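Local coordinates for periplasmic binding protein/LacI transcriptional regulator (Burkholderia graminis C4D1M, PDB 5HQJ) that probably serves as the sugar-binding periplasmic component of an ABC transporter, and binds D-arabinose in its pyranose form, at residues Ile77-Ser91 with Val101-Tyr115. Numbering follows the deposited sequence.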
loop_
_atom_site.group_PDB
_atom_site.type_symbol
_atom_site.label_atom_id
_atom_site.label_comp_id
_atom_site.label_asym_id
_atom_site.label_seq_id
_atom_site.Cartn_x
_atom_site.Cartn_y
_atom_site.Cartn_z
ATOM N N ILE A 77 -14.130 9.198 11.628
ATOM C CA ILE A 77 -14.576 10.329 10.827
ATOM C C ILE A 77 -15.714 11.086 11.538
ATOM O O ILE A 77 -15.739 12.313 11.501
ATOM C CB ILE A 77 -14.991 9.872 9.390
ATOM C CG1 ILE A 77 -13.756 9.317 8.658
ATOM C CG2 ILE A 77 -15.548 11.040 8.591
ATOM C CD1 ILE A 77 -14.060 8.436 7.481
ATOM N N GLU A 78 -16.601 10.392 12.250
ATOM C CA GLU A 78 -17.670 11.092 12.974
ATOM C C GLU A 78 -17.107 12.017 14.055
ATOM O O GLU A 78 -17.566 13.154 14.195
ATOM C CB GLU A 78 -18.656 10.100 13.599
ATOM C CG GLU A 78 -19.071 8.987 12.653
ATOM C CD GLU A 78 -20.454 8.452 12.925
ATOM O OE1 GLU A 78 -20.695 7.976 14.060
ATOM O OE2 GLU A 78 -21.298 8.501 11.994
ATOM N N ASP A 79 -16.113 11.541 14.807
ATOM C CA ASP A 79 -15.422 12.385 15.784
ATOM C C ASP A 79 -14.872 13.634 15.124
ATOM O O ASP A 79 -15.015 14.740 15.637
ATOM C CB ASP A 79 -14.276 11.632 16.452
ATOM C CG ASP A 79 -14.743 10.470 17.295
ATOM O OD1 ASP A 79 -14.099 10.206 18.332
ATOM O OD2 ASP A 79 -15.745 9.819 16.929
ATOM N N LEU A 80 -14.234 13.443 13.974
ATOM C CA LEU A 80 -13.633 14.547 13.255
ATOM C C LEU A 80 -14.688 15.520 12.771
ATOM O O LEU A 80 -14.479 16.729 12.814
ATOM C CB LEU A 80 -12.794 14.021 12.087
ATOM C CG LEU A 80 -11.521 13.252 12.508
ATOM C CD1 LEU A 80 -10.769 12.694 11.301
ATOM C CD2 LEU A 80 -10.566 14.099 13.340
ATOM N N ILE A 81 -15.835 14.999 12.345
ATOM C CA ILE A 81 -16.968 15.860 12.017
ATOM C C ILE A 81 -17.314 16.675 13.254
ATOM O O ILE A 81 -17.423 17.907 13.199
ATOM C CB ILE A 81 -18.212 15.073 11.559
ATOM C CG1 ILE A 81 -17.871 14.149 10.383
ATOM C CG2 ILE A 81 -19.342 16.040 11.186
ATOM C CD1 ILE A 81 -19.072 13.548 9.691
ATOM N N SER A 82 -17.454 15.959 14.366
ATOM C CA SER A 82 -17.829 16.536 15.655
ATOM C C SER A 82 -16.948 17.708 16.055
ATOM O O SER A 82 -17.414 18.672 16.667
ATOM C CB SER A 82 -17.762 15.464 16.749
ATOM O OG SER A 82 -18.742 15.695 17.744
ATOM N N ARG A 83 -15.672 17.620 15.700
ATOM C CA ARG A 83 -14.695 18.591 16.156
ATOM C C ARG A 83 -14.527 19.741 15.181
ATOM O O ARG A 83 -13.701 20.621 15.399
ATOM C CB ARG A 83 -13.354 17.908 16.391
ATOM C CG ARG A 83 -13.399 16.878 17.512
ATOM C CD ARG A 83 -12.030 16.652 18.136
ATOM N NE ARG A 83 -11.150 15.847 17.289
ATOM C CZ ARG A 83 -11.130 14.513 17.273
ATOM N NH1 ARG A 83 -10.291 13.864 16.473
ATOM N NH2 ARG A 83 -11.949 13.824 18.056
ATOM N N HIS A 84 -15.338 19.743 14.126
ATOM C CA HIS A 84 -15.278 20.784 13.112
ATOM C C HIS A 84 -13.856 20.895 12.559
ATOM O O HIS A 84 -13.364 22.001 12.304
ATOM C CB HIS A 84 -15.722 22.143 13.677
ATOM C CG HIS A 84 -17.139 22.179 14.158
ATOM N ND1 HIS A 84 -17.617 23.186 14.971
ATOM C CD2 HIS A 84 -18.183 21.343 13.945
ATOM C CE1 HIS A 84 -18.891 22.965 15.240
ATOM N NE2 HIS A 84 -19.259 21.852 14.629
ATOM N N VAL A 85 -13.180 19.761 12.390
ATOM C CA VAL A 85 -11.858 19.802 11.769
ATOM C C VAL A 85 -12.065 20.104 10.304
ATOM O O VAL A 85 -13.153 19.904 9.754
ATOM C CB VAL A 85 -11.047 18.501 11.950
ATOM C CG1 VAL A 85 -10.988 18.120 13.427
ATOM C CG2 VAL A 85 -11.593 17.354 11.085
ATOM N N ASP A 86 -11.014 20.606 9.677
ATOM C CA ASP A 86 -11.150 21.231 8.378
ATOM C C ASP A 86 -10.876 20.270 7.224
ATOM O O ASP A 86 -11.434 20.437 6.133
ATOM C CB ASP A 86 -10.214 22.441 8.315
ATOM C CG ASP A 86 -10.534 23.460 9.391
ATOM O OD1 ASP A 86 -9.761 23.576 10.358
ATOM O OD2 ASP A 86 -11.590 24.122 9.282
ATOM N N GLY A 87 -10.037 19.266 7.477
ATOM C CA GLY A 87 -9.617 18.344 6.439
ATOM C C GLY A 87 -9.312 16.953 6.944
ATOM O O GLY A 87 -8.789 16.776 8.039
ATOM N N ILE A 88 -9.644 15.964 6.120
ATOM C CA ILE A 88 -9.401 14.561 6.405
ATOM C C ILE A 88 -8.795 13.870 5.189
ATOM O O ILE A 88 -9.378 13.888 4.095
ATOM C CB ILE A 88 -10.687 13.812 6.772
ATOM C CG1 ILE A 88 -11.381 14.481 7.958
ATOM C CG2 ILE A 88 -10.371 12.340 7.047
ATOM C CD1 ILE A 88 -12.765 13.926 8.245
ATOM N N ALA A 89 -7.651 13.239 5.396
ATOM C CA ALA A 89 -7.056 12.352 4.403
ATOM C C ALA A 89 -7.042 10.950 4.982
ATOM O O ALA A 89 -6.635 10.740 6.141
ATOM C CB ALA A 89 -5.644 12.797 4.030
ATOM N N ILE A 90 -7.496 9.992 4.180
ATOM C CA ILE A 90 -7.624 8.631 4.648
ATOM C C ILE A 90 -7.153 7.615 3.607
ATOM O O ILE A 90 -7.408 7.741 2.408
ATOM C CB ILE A 90 -9.095 8.342 5.069
ATOM C CG1 ILE A 90 -9.226 6.902 5.580
ATOM C CG2 ILE A 90 -10.078 8.644 3.918
ATOM C CD1 ILE A 90 -10.613 6.522 6.098
ATOM N N SER A 91 -6.424 6.619 4.089
ATOM C CA SER A 91 -6.214 5.366 3.368
ATOM C C SER A 91 -7.263 4.328 3.821
ATOM O O SER A 91 -7.316 3.964 5.007
ATOM C CB SER A 91 -4.803 4.845 3.633
ATOM O OG SER A 91 -4.598 3.629 2.963
ATOM N N VAL A 101 -20.303 8.011 5.618
ATOM C CA VAL A 101 -19.837 9.017 6.568
ATOM C C VAL A 101 -18.920 10.045 5.888
ATOM O O VAL A 101 -18.854 11.201 6.301
ATOM C CB VAL A 101 -19.109 8.358 7.762
ATOM C CG1 VAL A 101 -17.802 7.679 7.314
ATOM C CG2 VAL A 101 -18.845 9.377 8.869
HETATM N N MSE A 102 -18.237 9.640 4.829
HETATM C CA MSE A 102 -17.367 10.580 4.119
HETATM C C MSE A 102 -18.173 11.633 3.370
HETATM O O MSE A 102 -17.754 12.785 3.262
HETATM C CB MSE A 102 -16.434 9.833 3.163
HETATM C CG MSE A 102 -15.343 9.083 3.925
HETATM SE SE MSE A 102 -14.123 8.037 2.844
HETATM C CE MSE A 102 -13.262 9.533 1.916
ATOM N N LYS A 103 -19.349 11.244 2.890
ATOM C CA LYS A 103 -20.250 12.192 2.264
ATOM C C LYS A 103 -20.792 13.224 3.251
ATOM O O LYS A 103 -20.886 14.390 2.903
ATOM C CB LYS A 103 -21.412 11.463 1.591
ATOM C CG LYS A 103 -20.987 10.661 0.378
ATOM C CD LYS A 103 -22.047 10.624 -0.696
ATOM C CE LYS A 103 -21.455 10.143 -2.026
ATOM N NZ LYS A 103 -21.069 11.267 -2.953
ATOM N N ARG A 104 -21.128 12.810 4.473
ATOM C CA ARG A 104 -21.647 13.759 5.463
ATOM C C ARG A 104 -20.592 14.793 5.843
ATOM O O ARG A 104 -20.885 15.988 5.926
ATOM C CB ARG A 104 -22.133 13.031 6.716
ATOM C CG ARG A 104 -22.777 11.682 6.435
ATOM C CD ARG A 104 -23.811 11.331 7.496
ATOM N NE ARG A 104 -23.323 11.674 8.831
ATOM C CZ ARG A 104 -22.665 10.842 9.634
ATOM N NH1 ARG A 104 -22.422 9.589 9.261
ATOM N NH2 ARG A 104 -22.253 11.263 10.824
ATOM N N ALA A 105 -19.366 14.322 6.067
ATOM C CA ALA A 105 -18.230 15.192 6.364
ATOM C C ALA A 105 -18.124 16.317 5.344
ATOM O O ALA A 105 -17.944 17.473 5.686
ATOM C CB ALA A 105 -16.932 14.374 6.388
ATOM N N GLU A 106 -18.212 15.948 4.080
ATOM C CA GLU A 106 -18.222 16.901 2.984
ATOM C C GLU A 106 -19.419 17.896 3.029
ATOM O O GLU A 106 -19.257 19.061 2.656
ATOM C CB GLU A 106 -18.229 16.113 1.681
ATOM C CG GLU A 106 -17.889 16.898 0.443
ATOM C CD GLU A 106 -18.105 16.075 -0.809
ATOM O OE1 GLU A 106 -18.349 14.854 -0.677
ATOM O OE2 GLU A 106 -18.039 16.644 -1.918
ATOM N N GLN A 107 -20.599 17.453 3.488
ATOM C CA GLN A 107 -21.771 18.343 3.610
ATOM C C GLN A 107 -21.686 19.190 4.864
ATOM O O GLN A 107 -22.588 19.978 5.156
ATOM C CB GLN A 107 -23.098 17.569 3.666
ATOM C CG GLN A 107 -23.138 16.295 2.884
ATOM C CD GLN A 107 -24.420 15.503 3.076
ATOM O OE1 GLN A 107 -25.306 15.890 3.847
ATOM N NE2 GLN A 107 -24.516 14.370 2.381
ATOM N N SER A 108 -20.631 18.976 5.637
ATOM C CA SER A 108 -20.349 19.801 6.798
ATOM C C SER A 108 -19.238 20.778 6.469
ATOM O O SER A 108 -18.754 21.500 7.339
ATOM C CB SER A 108 -19.963 18.933 7.986
ATOM O OG SER A 108 -20.982 17.979 8.229
ATOM N N GLY A 109 -18.833 20.784 5.200
ATOM C CA GLY A 109 -17.745 21.627 4.735
ATOM C C GLY A 109 -16.343 21.037 4.842
ATOM O O GLY A 109 -15.392 21.681 4.418
ATOM N N ILE A 110 -16.209 19.834 5.403
ATOM C CA ILE A 110 -14.888 19.210 5.587
ATOM C C ILE A 110 -14.378 18.747 4.241
ATOM O O ILE A 110 -15.123 18.114 3.467
ATOM C CB ILE A 110 -14.929 18.005 6.570
ATOM C CG1 ILE A 110 -15.465 18.461 7.928
ATOM C CG2 ILE A 110 -13.536 17.366 6.744
ATOM C CD1 ILE A 110 -15.579 17.374 8.968
ATOM N N LYS A 111 -13.119 19.068 3.956
ATOM C CA LYS A 111 -12.490 18.610 2.721
ATOM C C LYS A 111 -11.972 17.212 2.942
ATOM O O LYS A 111 -11.364 16.930 3.980
ATOM C CB LYS A 111 -11.358 19.531 2.304
ATOM C CG LYS A 111 -11.730 20.986 2.307
ATOM C CD LYS A 111 -12.858 21.264 1.326
ATOM C CE LYS A 111 -13.350 22.686 1.429
ATOM N NZ LYS A 111 -14.794 22.775 1.097
ATOM N N VAL A 112 -12.232 16.336 1.978
ATOM C CA VAL A 112 -11.912 14.937 2.147
ATOM C C VAL A 112 -11.201 14.424 0.908
ATOM O O VAL A 112 -11.657 14.642 -0.208
ATOM C CB VAL A 112 -13.177 14.105 2.421
ATOM C CG1 VAL A 112 -12.834 12.639 2.548
ATOM C CG2 VAL A 112 -13.866 14.600 3.699
ATOM N N LEU A 113 -10.091 13.735 1.125
ATOM C CA LEU A 113 -9.432 13.043 0.046
ATOM C C LEU A 113 -8.867 11.719 0.529
ATOM O O LEU A 113 -8.774 11.453 1.745
ATOM C CB LEU A 113 -8.327 13.921 -0.556
ATOM C CG LEU A 113 -7.094 14.307 0.283
ATOM C CD1 LEU A 113 -6.057 13.180 0.365
ATOM C CD2 LEU A 113 -6.420 15.575 -0.283
ATOM N N THR A 114 -8.502 10.876 -0.427
ATOM C CA THR A 114 -7.873 9.599 -0.099
ATOM C C THR A 114 -6.438 9.550 -0.573
ATOM O O THR A 114 -6.048 10.337 -1.446
ATOM C CB THR A 114 -8.660 8.437 -0.704
ATOM O OG1 THR A 114 -8.794 8.619 -2.122
ATOM C CG2 THR A 114 -10.035 8.385 -0.068
ATOM N N TYR A 115 -5.667 8.645 0.038
ATOM C CA TYR A 115 -4.268 8.386 -0.360
ATOM C C TYR A 115 -4.015 6.893 -0.155
ATOM O O TYR A 115 -4.674 6.254 0.671
ATOM C CB TYR A 115 -3.270 9.282 0.428
ATOM C CG TYR A 115 -3.077 8.850 1.851
ATOM C CD1 TYR A 115 -4.035 9.164 2.814
ATOM C CD2 TYR A 115 -2.000 8.070 2.228
ATOM C CE1 TYR A 115 -3.911 8.733 4.111
ATOM C CE2 TYR A 115 -1.863 7.623 3.541
ATOM C CZ TYR A 115 -2.833 7.966 4.472
ATOM O OH TYR A 115 -2.746 7.538 5.767
HETATM O O HOH W 1 -13.008 23.100 5.324
#
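Strands 87-90 and 111-115 lie parallel and share five backbone hydrogen bonds, running from Lys111 N to Asp86 O at the outer end to Tyr115 N to Ile90 O near the sugar. Beyond the last of these, Tyr115 turns its ring back over the neighbouring strand: Ser91 CB sits over one ring face, a CH-pi contact 4.0 Å from the ring centroid, while Ala89 C lies at the ring edge. Chi1 of 74° sets this, placing CG between the backbone N and the carbonyl carbon.

On the sheet face carrying Ile88 and Ile90, helix segments 77-82 and 101-106 run nearly parallel (11°). Ile77 CG2 meets Val101 CG2 at 3.7 Å, and its CD1 reaches Met102 CG at 3.8 Å. One turn on, Ile81 CD1 packs over Ala105, 3.7 Å from Ala105 N. CE of Met102, a selenomethionine, touches Ile90 CG2 (3.9 Å). Ile110 lies between strand and helix, its CG1 3.3 Å from Val85 O, CD1 near Ile81 CA and CG2 against Ile88 CG1.

At the solvent side, Arg104 NH1 and NH2 both grip Glu78 OE2, each at 3.1 Å; the guanidinium and carboxylate planes stand 83° apart, and Ile81 CD1 lies over one face of the guanidinium. Schellman motifs close both helices, and a water joins Asp86 O to Gly109 O.

Here the beta-alpha-beta unit 87-115 packs against the preceding helix 71-82 in a Rossmann-like lobe of a periplasmic binding protein. Ser91 OG hydrogen-bonds Asp116 OD2, and Asp116 lines the arabinose pocket. Apolar contacts and backbone bonds thus hold the buried layer, with the charged pair kept at its solvent side.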